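Local coordinates for uncharacterized protein (Vanderwaltozyma polyspora, PDB 5THE) that probably binds small guide RNA through its C-terminal MID and Piwi lobe, as expected of a budding-yeast Argonaute, at residues L188-R193 and S216-D221; L264-L269 and K338-R343; S361-V366 and P381-I386. All blocks are in the same frame, centred on the assembly; numbering follows the deposited sequence.

In the fold
All three contacts are largely buried, but they lie in two parts of the lobe. Contact 1 is set apart, with its centre about 36 Å from that of contact 2 and about 41 Å from that of contact 3. It pairs two parallel strands and also touches the first two nucleotides of chain B. Contacts 2 and 3 are neighbours with centres about 9 Å apart, and both belong to the RNase H-like core. Contact 2 is another parallel strand pair, held by backbone bonds and apolar side chains. Contact 3 packs a helix on strand 383-389, which lies next to strand 339-344. It is looser, with a few apolar touches and a lysine-water bridge.

Contact 1. Residues L188-R193 and S216-D221; sequences LYVLRR and SCVVWD. With nucleotides of chain B.
Tyr189 and Cys217 stand beside each other on one face, at the second of four paired positions in two parallel strands, 188-191 and 216-219. The strand axes approach to 4.6 Å and diverge by 25°. Backbone hydrogen bonds run from Tyr189 N to Ser216 O, Val218 N to Tyr189 O and Leu191 N to Val218 O. A fourth, from Trp220 N to Leu191 O, carries the ladder into the first turn of helix 220-223.

The tight part lies on the face of Leu188, Val190 and Val218. In Leu188, chi1 (176°) puts CG anti to the backbone N, and chi2 (59°) sets CD1 against Val218 CB at 3.8 Å. Val190 and Val218 stand side by side, pointing the same way, with Val190 CG2 3.9 Å from Val218 CG1. The other Val190 branch, CG1, packs obliquely against the Trp220 ring, 3.6 Å from CE3. On the opposite face Cys217 SG sits 3.8 Å from Tyr189 CB. The RNA lies along the other edge of strand 216-219: Cys217 N donates to OP1 of U1 of chain B at 2.7 Å and Val219 N to OP2 of A2 of chain B. Leu191 CD1 also reaches O2 of U1 of chain B. This fits the guide 5'-end pocket of an Argonaute MID domain.

The loose side is just past the C-terminal ends of the strands. Arg192 and Asp221 meet there through two waters, both donating to Arg192 O. One accepts from Asp221 N, and the other donates to OD1 of the exposed Asp221 at 3.1 Å.

Strand 77-85 bonds to the far edge of strand 185-191. Helices 95-111 and 228-241 pack on the Leu188 face, and helix 197-210 makes the crossover between the two paired strands.

Contact 2. Residues L264-L269 and K338-R343; sequences LPILVL and KIMYFR
Leu269 reaches across to two side chains of strand 339-343 at once. Its chi1 of -55° sets CG beside the backbone N, and from there CD1 lies 3.6 Å from Ile339 CG2 and 4.0 Å from Tyr341 CD1. On this face Leu267 CD2 also approaches Ile339 CG1, at 4.2 Å.

Val268 and Met340 are turned to the other face, where the Phe342 ring also lies against Val268. Val268 CG1 comes to the edge of the ring, near its plane, 4.0 Å from Phe342 CE2. Leu269 O lies at the same ring's edge, in plane, 3.6 Å from Phe342 CD2. That carbonyl also accepts from Phe342 N, which sits above its plane.

The strands are parallel, with axes only 10° apart. The other backbone bonds of the ladder run from Leu267 N to Lys338 O, Met340 N to Leu267 O and Leu269 N to Met340 O. They pair the first and fourth strands of the RNase H fold, the core of the Piwi domain. The first strand is flanked there by the antiparallel second, here 282-289, and the parallel fourth, here 339-344.

At the start of the ladder Ile266 lies against Lys338, its CG2 3.5 Å from Lys338 O. Its CG1 meets Lys338 CB at 3.9 Å, and its CG2 lies at the same distance from Met340 CB. An alanine here would probably open a gap beside Met340 and leave Lys338 CB and CD without the CG1 contact. Lys338 NZ is hydrogen-bonded to Asn461 OD1. A water bridges Pro265 O and Lys338 N, and Tyr467 packs on Ile266.

Contact 3. Residues S361-V366 and P381-I386; sequences SIKESV and PPVTCI
Lys363 in helix 361-366 and Pro381, just ahead of strand 383-386, have the nearest CA atoms, 7.6 Å apart, and the two backbones meet through side chains and a water.

Val366 makes the closest apolar touch. Its CG2 stands between the backbone N and the carbonyl carbon, the crowded position, and meets Pro381 CD at the rim of the proline ring, 3.7 Å away. Lys363 and Val383 slide past each other in opposite directions, with Lys363 CG 3.9 Å from Val383 CG2. The same methyl faces Ile362 CG2 more loosely, at 4.3 Å.

Beyond CG the lysine chain bends at chi3 (70°) and again at chi4, which puts NZ near the Pro381 carbonyl. A water joins them, 2.9 Å from Lys363 NZ and 2.7 Å from Pro381 O. Lys363 NZ also forms salt bridges to Glu460 and Asp380, so its ammonium group has two carboxylates and a water to hold it. Within the helix, Ser361 O takes two bonds, from Ser365 N and Ser365 OG, which reach it from opposite faces of its plane.

Ile362 also packs on Tyr341 of the adjacent strand, and Val366 on helix 320-329. The helix therefore lies over strands 339-344 and 383-389 and links them in sequence. This is a beta-alpha-beta crossover, joining the fourth and fifth strands of the RNase H fold.

Contact 1. Residues L188-R193 and S216-D221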
loop_
_atom_site.group_PDB
_atom_site.type_symbol
_atom_site.label_atom_id
_atom_site.label_comp_id
_atom_site.label_asym_id
_atom_site.label_seq_id
_atom_site.Cartn_x
_atom_site.Cartn_y
_atom_site.Cartn_z
ATOM N N LEU A 188 -8.686 16.767 9.694
ATOM C CA LEU A 188 -8.699 16.980 8.248
ATOM C C LEU A 188 -7.953 18.277 7.952
ATOM O O LEU A 188 -8.456 19.370 8.224
ATOM C CB LEU A 188 -10.127 17.022 7.710
ATOM C CG LEU A 188 -10.249 17.326 6.218
ATOM C CD1 LEU A 188 -9.487 16.284 5.381
ATOM C CD2 LEU A 188 -11.724 17.407 5.814
ATOM N N TYR A 189 -6.741 18.160 7.433
ATOM C CA TYR A 189 -6.018 19.339 6.985
ATOM C C TYR A 189 -6.547 19.737 5.610
ATOM O O TYR A 189 -6.528 18.928 4.673
ATOM C CB TYR A 189 -4.520 19.059 6.931
ATOM C CG TYR A 189 -3.863 18.920 8.280
ATOM C CD1 TYR A 189 -3.882 19.972 9.195
ATOM C CD2 TYR A 189 -3.171 17.757 8.625
ATOM C CE1 TYR A 189 -3.266 19.856 10.422
ATOM C CE2 TYR A 189 -2.552 17.634 9.864
ATOM C CZ TYR A 189 -2.603 18.690 10.758
ATOM O OH TYR A 189 -1.992 18.586 11.991
ATOM N N VAL A 190 -7.036 20.968 5.494
ATOM C CA VAL A 190 -7.552 21.500 4.235
ATOM C C VAL A 190 -6.523 22.496 3.721
ATOM O O VAL A 190 -6.355 23.580 4.297
ATOM C CB VAL A 190 -8.926 22.154 4.415
ATOM C CG1 VAL A 190 -9.440 22.718 3.097
ATOM C CG2 VAL A 190 -9.925 21.126 4.981
ATOM N N LEU A 191 -5.825 22.134 2.648
ATOM C CA LEU A 191 -4.702 22.939 2.162
ATOM C C LEU A 191 -5.193 23.990 1.183
ATOM O O LEU A 191 -5.851 23.660 0.192
ATOM C CB LEU A 191 -3.648 22.063 1.484
ATOM C CG LEU A 191 -3.274 20.804 2.255
ATOM C CD1 LEU A 191 -2.293 19.982 1.454
ATOM C CD2 LEU A 191 -2.701 21.158 3.620
ATOM N N ARG A 192 -4.852 25.255 1.441
ATOM C CA ARG A 192 -5.250 26.307 0.510
ATOM C C ARG A 192 -4.632 26.096 -0.871
ATOM O O ARG A 192 -5.287 26.325 -1.894
ATOM C CB ARG A 192 -4.865 27.679 1.064
ATOM C CG ARG A 192 -5.066 28.823 0.069
ATOM C CD ARG A 192 -6.040 29.846 0.610
ATOM N NE ARG A 192 -6.276 30.956 -0.307
ATOM C CZ ARG A 192 -5.764 32.172 -0.162
ATOM N NH1 ARG A 192 -4.972 32.458 0.863
ATOM N NH2 ARG A 192 -6.047 33.111 -1.047
ATOM N N ARG A 193 -3.375 25.660 -0.929
ATOM C CA ARG A 193 -2.702 25.418 -2.200
ATOM C C ARG A 193 -2.155 23.997 -2.207
ATOM O O ARG A 193 -1.525 23.572 -1.234
ATOM C CB ARG A 193 -1.560 26.437 -2.438
ATOM C CG ARG A 193 -1.919 27.924 -2.157
ATOM C CD ARG A 193 -2.507 28.670 -3.366
ATOM N NE ARG A 193 -1.484 29.377 -4.147
ATOM C CZ ARG A 193 -1.525 30.671 -4.466
ATOM N NH1 ARG A 193 -2.548 31.426 -4.083
ATOM N NH2 ARG A 193 -0.544 31.212 -5.177
ATOM N N SER A 216 -5.793 13.334 7.734
ATOM C CA SER A 216 -5.698 13.306 6.285
ATOM C C SER A 216 -5.624 14.737 5.773
ATOM O O SER A 216 -6.157 15.668 6.387
ATOM C CB SER A 216 -6.907 12.593 5.633
ATOM O OG SER A 216 -7.064 11.273 6.129
ATOM N N CYS A 217 -4.962 14.901 4.642
ATOM C CA CYS A 217 -4.936 16.169 3.942
ATOM C C CYS A 217 -5.858 16.140 2.739
ATOM O O CYS A 217 -6.075 15.108 2.102
ATOM C CB CYS A 217 -3.529 16.517 3.466
ATOM S SG CYS A 217 -2.425 16.760 4.823
ATOM N N VAL A 218 -6.323 17.319 2.382
ATOM C CA VAL A 218 -7.224 17.481 1.260
ATOM C C VAL A 218 -6.881 18.833 0.641
ATOM O O VAL A 218 -6.645 19.800 1.371
ATOM C CB VAL A 218 -8.660 17.347 1.818
ATOM C CG1 VAL A 218 -9.355 18.666 2.057
ATOM C CG2 VAL A 218 -9.456 16.301 1.115
ATOM N N VAL A 219 -6.724 18.886 -0.686
ATOM C CA VAL A 219 -6.511 20.165 -1.361
ATOM C C VAL A 219 -7.862 20.850 -1.496
ATOM O O VAL A 219 -8.825 20.258 -2.007
ATOM C CB VAL A 219 -5.827 19.975 -2.733
ATOM C CG1 VAL A 219 -5.677 21.314 -3.473
ATOM C CG2 VAL A 219 -4.462 19.340 -2.558
ATOM N N TRP A 220 -7.933 22.090 -1.013
ATOM C CA TRP A 220 -9.197 22.813 -0.922
ATOM C C TRP A 220 -9.886 22.951 -2.276
ATOM O O TRP A 220 -11.109 22.798 -2.369
ATOM C CB TRP A 220 -8.947 24.195 -0.311
ATOM C CG TRP A 220 -10.156 25.094 -0.219
ATOM C CD1 TRP A 220 -10.221 26.403 -0.601
ATOM C CD2 TRP A 220 -11.469 24.757 0.273
ATOM N NE1 TRP A 220 -11.474 26.908 -0.364
ATOM C CE2 TRP A 220 -12.261 25.922 0.173
ATOM C CE3 TRP A 220 -12.046 23.595 0.796
ATOM C CZ2 TRP A 220 -13.601 25.958 0.573
ATOM C CZ3 TRP A 220 -13.389 23.631 1.185
ATOM C CH2 TRP A 220 -14.146 24.809 1.075
ATOM N N ASP A 221 -9.134 23.249 -3.341
ATOM C CA ASP A 221 -9.803 23.413 -4.635
ATOM C C ASP A 221 -10.417 22.110 -5.124
ATOM O O ASP A 221 -11.341 22.146 -5.945
ATOM C CB ASP A 221 -8.856 23.979 -5.694
ATOM C CG ASP A 221 -8.557 25.464 -5.469
ATOM O OD1 ASP A 221 -9.369 26.143 -4.803
ATOM O OD2 ASP A 221 -7.514 25.954 -5.960
ATOM O OP3 U B 1 -1.750 11.608 2.708
ATOM P P U B 1 -3.041 12.313 2.815
ATOM O OP1 U B 1 -3.206 12.840 4.192
ATOM O OP2 U B 1 -4.111 11.456 2.280
ATOM O "O5'" U B 1 -2.953 13.598 1.902
ATOM C "C5'" U B 1 -3.180 13.531 0.502
ATOM C "C4'" U B 1 -3.496 14.903 -0.011
ATOM O "O4'" U B 1 -2.342 15.773 0.191
ATOM C "C3'" U B 1 -3.860 14.990 -1.486
ATOM O "O3'" U B 1 -4.944 15.907 -1.638
ATOM C "C2'" U B 1 -2.589 15.545 -2.133
ATOM O "O2'" U B 1 -2.803 16.273 -3.323
ATOM C "C1'" U B 1 -2.024 16.432 -1.022
ATOM N N1 U B 1 -0.558 16.599 -1.096
ATOM C C2 U B 1 -0.056 17.873 -1.186
ATOM O O2 U B 1 -0.783 18.843 -1.175
ATOM N N3 U B 1 1.314 17.976 -1.273
ATOM C C4 U B 1 2.215 16.927 -1.274
ATOM O O4 U B 1 3.425 17.165 -1.346
ATOM C C5 U B 1 1.621 15.628 -1.193
ATOM C C6 U B 1 0.288 15.514 -1.117
ATOM P P A B 2 -5.976 15.737 -2.857
ATOM O OP1 A B 2 -5.185 15.896 -4.103
ATOM O OP2 A B 2 -7.148 16.621 -2.569
ATOM O "O5'" A B 2 -6.448 14.220 -2.766
ATOM C "C5'" A B 2 -6.916 13.666 -1.534
ATOM C "C4'" A B 2 -7.719 12.420 -1.777
ATOM O "O4'" A B 2 -8.954 12.773 -2.438
ATOM C "C3'" A B 2 -7.094 11.403 -2.713
ATOM O "O3'" A B 2 -6.143 10.603 -2.074
ATOM C "C2'" A B 2 -8.306 10.633 -3.216
ATOM O "O2'" A B 2 -8.792 9.766 -2.200
ATOM C "C1'" A B 2 -9.308 11.767 -3.371
ATOM N N9 A B 2 -9.269 12.399 -4.705
ATOM C C8 A B 2 -8.444 13.420 -5.108
ATOM N N7 A B 2 -8.654 13.828 -6.327
ATOM C C5 A B 2 -9.717 13.033 -6.744
ATOM C C6 A B 2 -10.405 12.985 -7.952
ATOM N N6 A B 2 -10.087 13.798 -8.961
ATOM N N1 A B 2 -11.409 12.074 -8.071
ATOM C C2 A B 2 -11.679 11.284 -7.018
ATOM N N3 A B 2 -11.090 11.235 -5.813
ATOM C C4 A B 2 -10.109 12.142 -5.759
HETATM O O HOH W 1 -6.585 24.536 -3.388
HETATM O O HOH W 2 -7.724 27.454 -2.492
#

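Contact 2. Residues L264-L269 and K338-R343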
loop_
_atom_site.group_PDB
_atom_site.type_symbol
_atom_site.label_atom_id
_atom_site.label_comp_id
_atom_site.label_asym_id
_atom_site.label_seq_id
_atom_site.Cartn_x
_atom_site.Cartn_y
_atom_site.Cartn_z
ATOM N N LEU A 264 -3.771 -21.065 10.059
ATOM C CA LEU A 264 -3.343 -19.732 10.396
ATOM C C LEU A 264 -3.036 -18.968 9.116
ATOM O O LEU A 264 -2.464 -19.540 8.179
ATOM C CB LEU A 264 -2.098 -19.760 11.294
ATOM C CG LEU A 264 -2.333 -20.173 12.749
ATOM C CD1 LEU A 264 -0.999 -20.425 13.422
ATOM C CD2 LEU A 264 -3.121 -19.088 13.473
ATOM N N PRO A 265 -3.421 -17.697 9.034
ATOM C CA PRO A 265 -3.156 -16.933 7.810
ATOM C C PRO A 265 -1.665 -16.732 7.602
ATOM O O PRO A 265 -0.896 -16.585 8.553
ATOM C CB PRO A 265 -3.870 -15.603 8.061
ATOM C CG PRO A 265 -3.884 -15.463 9.539
ATOM C CD PRO A 265 -4.100 -16.877 10.053
ATOM N N ILE A 266 -1.258 -16.778 6.334
ATOM C CA ILE A 266 0.125 -16.490 5.997
ATOM C C ILE A 266 0.427 -15.048 6.365
ATOM O O ILE A 266 -0.413 -14.156 6.207
ATOM C CB ILE A 266 0.366 -16.758 4.503
ATOM C CG1 ILE A 266 0.141 -18.235 4.197
ATOM C CG2 ILE A 266 1.776 -16.324 4.067
ATOM C CD1 ILE A 266 0.026 -18.525 2.705
ATOM N N LEU A 267 1.618 -14.818 6.906
ATOM C CA LEU A 267 2.093 -13.463 7.137
ATOM C C LEU A 267 2.624 -12.929 5.813
ATOM O O LEU A 267 3.619 -13.440 5.285
ATOM C CB LEU A 267 3.169 -13.452 8.216
ATOM C CG LEU A 267 3.918 -12.124 8.346
ATOM C CD1 LEU A 267 2.952 -11.038 8.776
ATOM C CD2 LEU A 267 5.072 -12.232 9.321
ATOM N N VAL A 268 1.941 -11.940 5.249
ATOM C CA VAL A 268 2.317 -11.367 3.961
ATOM C C VAL A 268 3.049 -10.067 4.242
ATOM O O VAL A 268 2.515 -9.190 4.932
ATOM C CB VAL A 268 1.096 -11.136 3.054
ATOM C CG1 VAL A 268 1.528 -10.486 1.750
ATOM C CG2 VAL A 268 0.358 -12.461 2.779
ATOM N N LEU A 269 4.267 -9.947 3.713
ATOM C CA LEU A 269 5.129 -8.799 3.934
ATOM C C LEU A 269 5.392 -8.068 2.628
ATOM O O LEU A 269 5.490 -8.685 1.565
ATOM C CB LEU A 269 6.480 -9.211 4.515
ATOM C CG LEU A 269 6.523 -10.048 5.791
ATOM C CD1 LEU A 269 7.934 -10.569 5.920
ATOM C CD2 LEU A 269 6.141 -9.175 6.984
ATOM N N LYS A 338 3.728 -19.546 8.028
ATOM C CA LYS A 338 4.291 -19.296 6.705
ATOM C C LYS A 338 4.467 -17.796 6.541
ATOM O O LYS A 338 3.636 -17.012 7.007
ATOM C CB LYS A 338 3.395 -19.815 5.561
ATOM C CG LYS A 338 3.215 -21.330 5.486
ATOM C CD LYS A 338 2.384 -21.686 4.255
ATOM C CE LYS A 338 2.128 -23.187 4.162
ATOM N NZ LYS A 338 3.407 -23.929 4.081
ATOM N N ILE A 339 5.539 -17.405 5.853
ATOM C CA ILE A 339 5.829 -16.000 5.582
ATOM C C ILE A 339 5.983 -15.817 4.077
ATOM O O ILE A 339 6.684 -16.593 3.414
ATOM C CB ILE A 339 7.095 -15.532 6.330
ATOM C CG1 ILE A 339 6.911 -15.710 7.841
ATOM C CG2 ILE A 339 7.426 -14.105 6.018
ATOM C CD1 ILE A 339 8.152 -15.317 8.644
ATOM N N MET A 340 5.328 -14.793 3.543
ATOM C CA MET A 340 5.414 -14.407 2.137
ATOM C C MET A 340 6.008 -13.008 2.074
ATOM O O MET A 340 5.409 -12.062 2.595
ATOM C CB MET A 340 4.030 -14.441 1.491
ATOM C CG MET A 340 3.993 -14.094 0.025
ATOM S SD MET A 340 3.995 -15.577 -0.992
ATOM C CE MET A 340 2.651 -16.495 -0.228
ATOM N N TYR A 341 7.174 -12.876 1.434
ATOM C CA TYR A 341 7.976 -11.655 1.477
ATOM C C TYR A 341 8.062 -11.030 0.083
ATOM O O TYR A 341 8.784 -11.524 -0.792
ATOM C CB TYR A 341 9.360 -11.977 2.034
ATOM C CG TYR A 341 10.325 -10.822 2.024
ATOM C CD1 TYR A 341 9.993 -9.612 2.615
ATOM C CD2 TYR A 341 11.583 -10.949 1.438
ATOM C CE1 TYR A 341 10.889 -8.540 2.610
ATOM C CE2 TYR A 341 12.484 -9.895 1.428
ATOM C CZ TYR A 341 12.135 -8.696 2.024
ATOM O OH TYR A 341 13.027 -7.646 2.031
ATOM N N PHE A 342 7.322 -9.943 -0.127
ATOM C CA PHE A 342 7.336 -9.247 -1.413
ATOM C C PHE A 342 8.375 -8.143 -1.357
ATOM O O PHE A 342 8.299 -7.265 -0.498
ATOM C CB PHE A 342 5.977 -8.646 -1.757
ATOM C CG PHE A 342 4.992 -9.649 -2.245
ATOM C CD1 PHE A 342 4.899 -9.949 -3.599
ATOM C CD2 PHE A 342 4.158 -10.291 -1.358
ATOM C CE1 PHE A 342 3.983 -10.877 -4.055
ATOM C CE2 PHE A 342 3.232 -11.226 -1.815
ATOM C CZ PHE A 342 3.157 -11.516 -3.166
ATOM N N ARG A 343 9.334 -8.181 -2.272
ATOM C CA ARG A 343 10.435 -7.228 -2.257
ATOM C C ARG A 343 10.345 -6.330 -3.486
ATOM O O ARG A 343 10.414 -6.814 -4.620
ATOM C CB ARG A 343 11.779 -7.949 -2.220
ATOM C CG ARG A 343 12.951 -7.012 -2.366
ATOM C CD ARG A 343 13.013 -5.987 -1.257
ATOM N NE ARG A 343 14.410 -5.687 -0.990
ATOM C CZ ARG A 343 15.067 -4.693 -1.569
ATOM N NH1 ARG A 343 14.427 -3.893 -2.409
ATOM N NH2 ARG A 343 16.350 -4.492 -1.300
HETATM O O HOH W 3 0.712 -18.829 8.685
#

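Contact 3. Residues S361-V366 and P381-I386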
loop_
_atom_site.group_PDB
_atom_site.type_symbol
_atom_site.label_atom_id
_atom_site.label_comp_id
_atom_site.label_asym_id
_atom_site.label_seq_id
_atom_site.Cartn_x
_atom_site.Cartn_y
_atom_site.Cartn_z
ATOM N N SER A 361 18.337 -12.724 6.700
ATOM C CA SER A 361 18.066 -11.849 7.833
ATOM C C SER A 361 16.684 -12.115 8.416
ATOM O O SER A 361 16.506 -12.107 9.639
ATOM C CB SER A 361 18.200 -10.391 7.413
ATOM O OG SER A 361 17.774 -9.546 8.464
ATOM N N ILE A 362 15.693 -12.360 7.558
ATOM C CA ILE A 362 14.351 -12.663 8.047
ATOM C C ILE A 362 14.360 -13.951 8.860
ATOM O O ILE A 362 13.818 -14.005 9.969
ATOM C CB ILE A 362 13.354 -12.738 6.874
ATOM C CG1 ILE A 362 13.144 -11.342 6.281
ATOM C CG2 ILE A 362 12.030 -13.333 7.330
ATOM C CD1 ILE A 362 12.320 -11.332 5.007
ATOM N N LYS A 363 14.971 -15.012 8.320
ATOM C CA LYS A 363 14.901 -16.299 9.009
ATOM C C LYS A 363 15.674 -16.259 10.322
ATOM O O LYS A 363 15.224 -16.804 11.336
ATOM C CB LYS A 363 15.423 -17.410 8.107
ATOM C CG LYS A 363 14.526 -17.723 6.910
ATOM C CD LYS A 363 15.040 -18.934 6.168
ATOM C CE LYS A 363 14.835 -20.209 6.971
ATOM N NZ LYS A 363 13.401 -20.596 7.082
ATOM N N GLU A 364 16.817 -15.575 10.333
ATOM C CA GLU A 364 17.625 -15.530 11.546
ATOM C C GLU A 364 17.002 -14.619 12.590
ATOM O O GLU A 364 17.037 -14.929 13.790
ATOM C CB GLU A 364 19.052 -15.106 11.196
ATOM C CG GLU A 364 19.716 -16.188 10.342
ATOM C CD GLU A 364 21.185 -15.977 10.080
ATOM O OE1 GLU A 364 21.661 -14.823 10.191
ATOM O OE2 GLU A 364 21.851 -16.987 9.747
ATOM N N SER A 365 16.393 -13.511 12.159
ATOM C CA SER A 365 15.729 -12.628 13.118
ATOM C C SER A 365 14.519 -13.305 13.753
ATOM O O SER A 365 14.327 -13.222 14.970
ATOM C CB SER A 365 15.320 -11.317 12.452
ATOM O OG SER A 365 16.468 -10.624 11.981
ATOM N N VAL A 366 13.685 -13.984 12.955
ATOM C CA VAL A 366 12.525 -14.619 13.575
ATOM C C VAL A 366 12.960 -15.821 14.399
ATOM O O VAL A 366 12.269 -16.208 15.350
ATOM C CB VAL A 366 11.449 -15.016 12.541
ATOM C CG1 VAL A 366 11.051 -13.815 11.671
ATOM C CG2 VAL A 366 11.903 -16.191 11.695
ATOM N N PRO A 381 9.701 -20.503 10.614
ATOM C CA PRO A 381 8.626 -20.617 9.607
ATOM C C PRO A 381 9.184 -20.569 8.194
ATOM O O PRO A 381 10.112 -19.799 7.908
ATOM C CB PRO A 381 7.737 -19.395 9.897
ATOM C CG PRO A 381 8.686 -18.376 10.507
ATOM C CD PRO A 381 9.726 -19.177 11.268
ATOM N N PRO A 382 8.633 -21.359 7.271
ATOM C CA PRO A 382 9.116 -21.313 5.878
ATOM C C PRO A 382 8.774 -19.996 5.187
ATOM O O PRO A 382 7.682 -19.442 5.347
ATOM C CB PRO A 382 8.393 -22.493 5.214
ATOM C CG PRO A 382 7.152 -22.730 6.074
ATOM C CD PRO A 382 7.565 -22.356 7.469
ATOM N N VAL A 383 9.709 -19.515 4.381
ATOM C CA VAL A 383 9.606 -18.216 3.735
ATOM C C VAL A 383 9.503 -18.400 2.223
ATOM O O VAL A 383 10.189 -19.244 1.636
ATOM C CB VAL A 383 10.817 -17.340 4.105
ATOM C CG1 VAL A 383 10.766 -16.006 3.377
ATOM C CG2 VAL A 383 10.880 -17.140 5.630
ATOM N N THR A 384 8.643 -17.611 1.591
ATOM C CA THR A 384 8.667 -17.445 0.142
ATOM C C THR A 384 9.008 -15.988 -0.126
ATOM O O THR A 384 8.414 -15.093 0.485
ATOM C CB THR A 384 7.324 -17.808 -0.507
ATOM O OG1 THR A 384 7.029 -19.195 -0.293
ATOM C CG2 THR A 384 7.382 -17.533 -2.028
ATOM N N CYS A 385 9.956 -15.744 -1.022
ATOM C CA CYS A 385 10.299 -14.383 -1.420
ATOM C C CYS A 385 9.925 -14.134 -2.882
ATOM O O CYS A 385 10.280 -14.917 -3.773
ATOM C CB CYS A 385 11.790 -14.108 -1.195
ATOM S SG CYS A 385 12.320 -12.525 -1.873
ATOM N N ILE A 386 9.222 -13.031 -3.131
ATOM C CA ILE A 386 8.877 -12.627 -4.487
ATOM C C ILE A 386 9.333 -11.196 -4.713
ATOM O O ILE A 386 8.970 -10.292 -3.953
ATOM C CB ILE A 386 7.370 -12.752 -4.771
ATOM C CG1 ILE A 386 6.931 -14.208 -4.608
ATOM C CG2 ILE A 386 7.065 -12.232 -6.191
ATOM C CD1 ILE A 386 5.455 -14.431 -4.890
HETATM O O HOH W 4 12.296 -18.820 9.052
#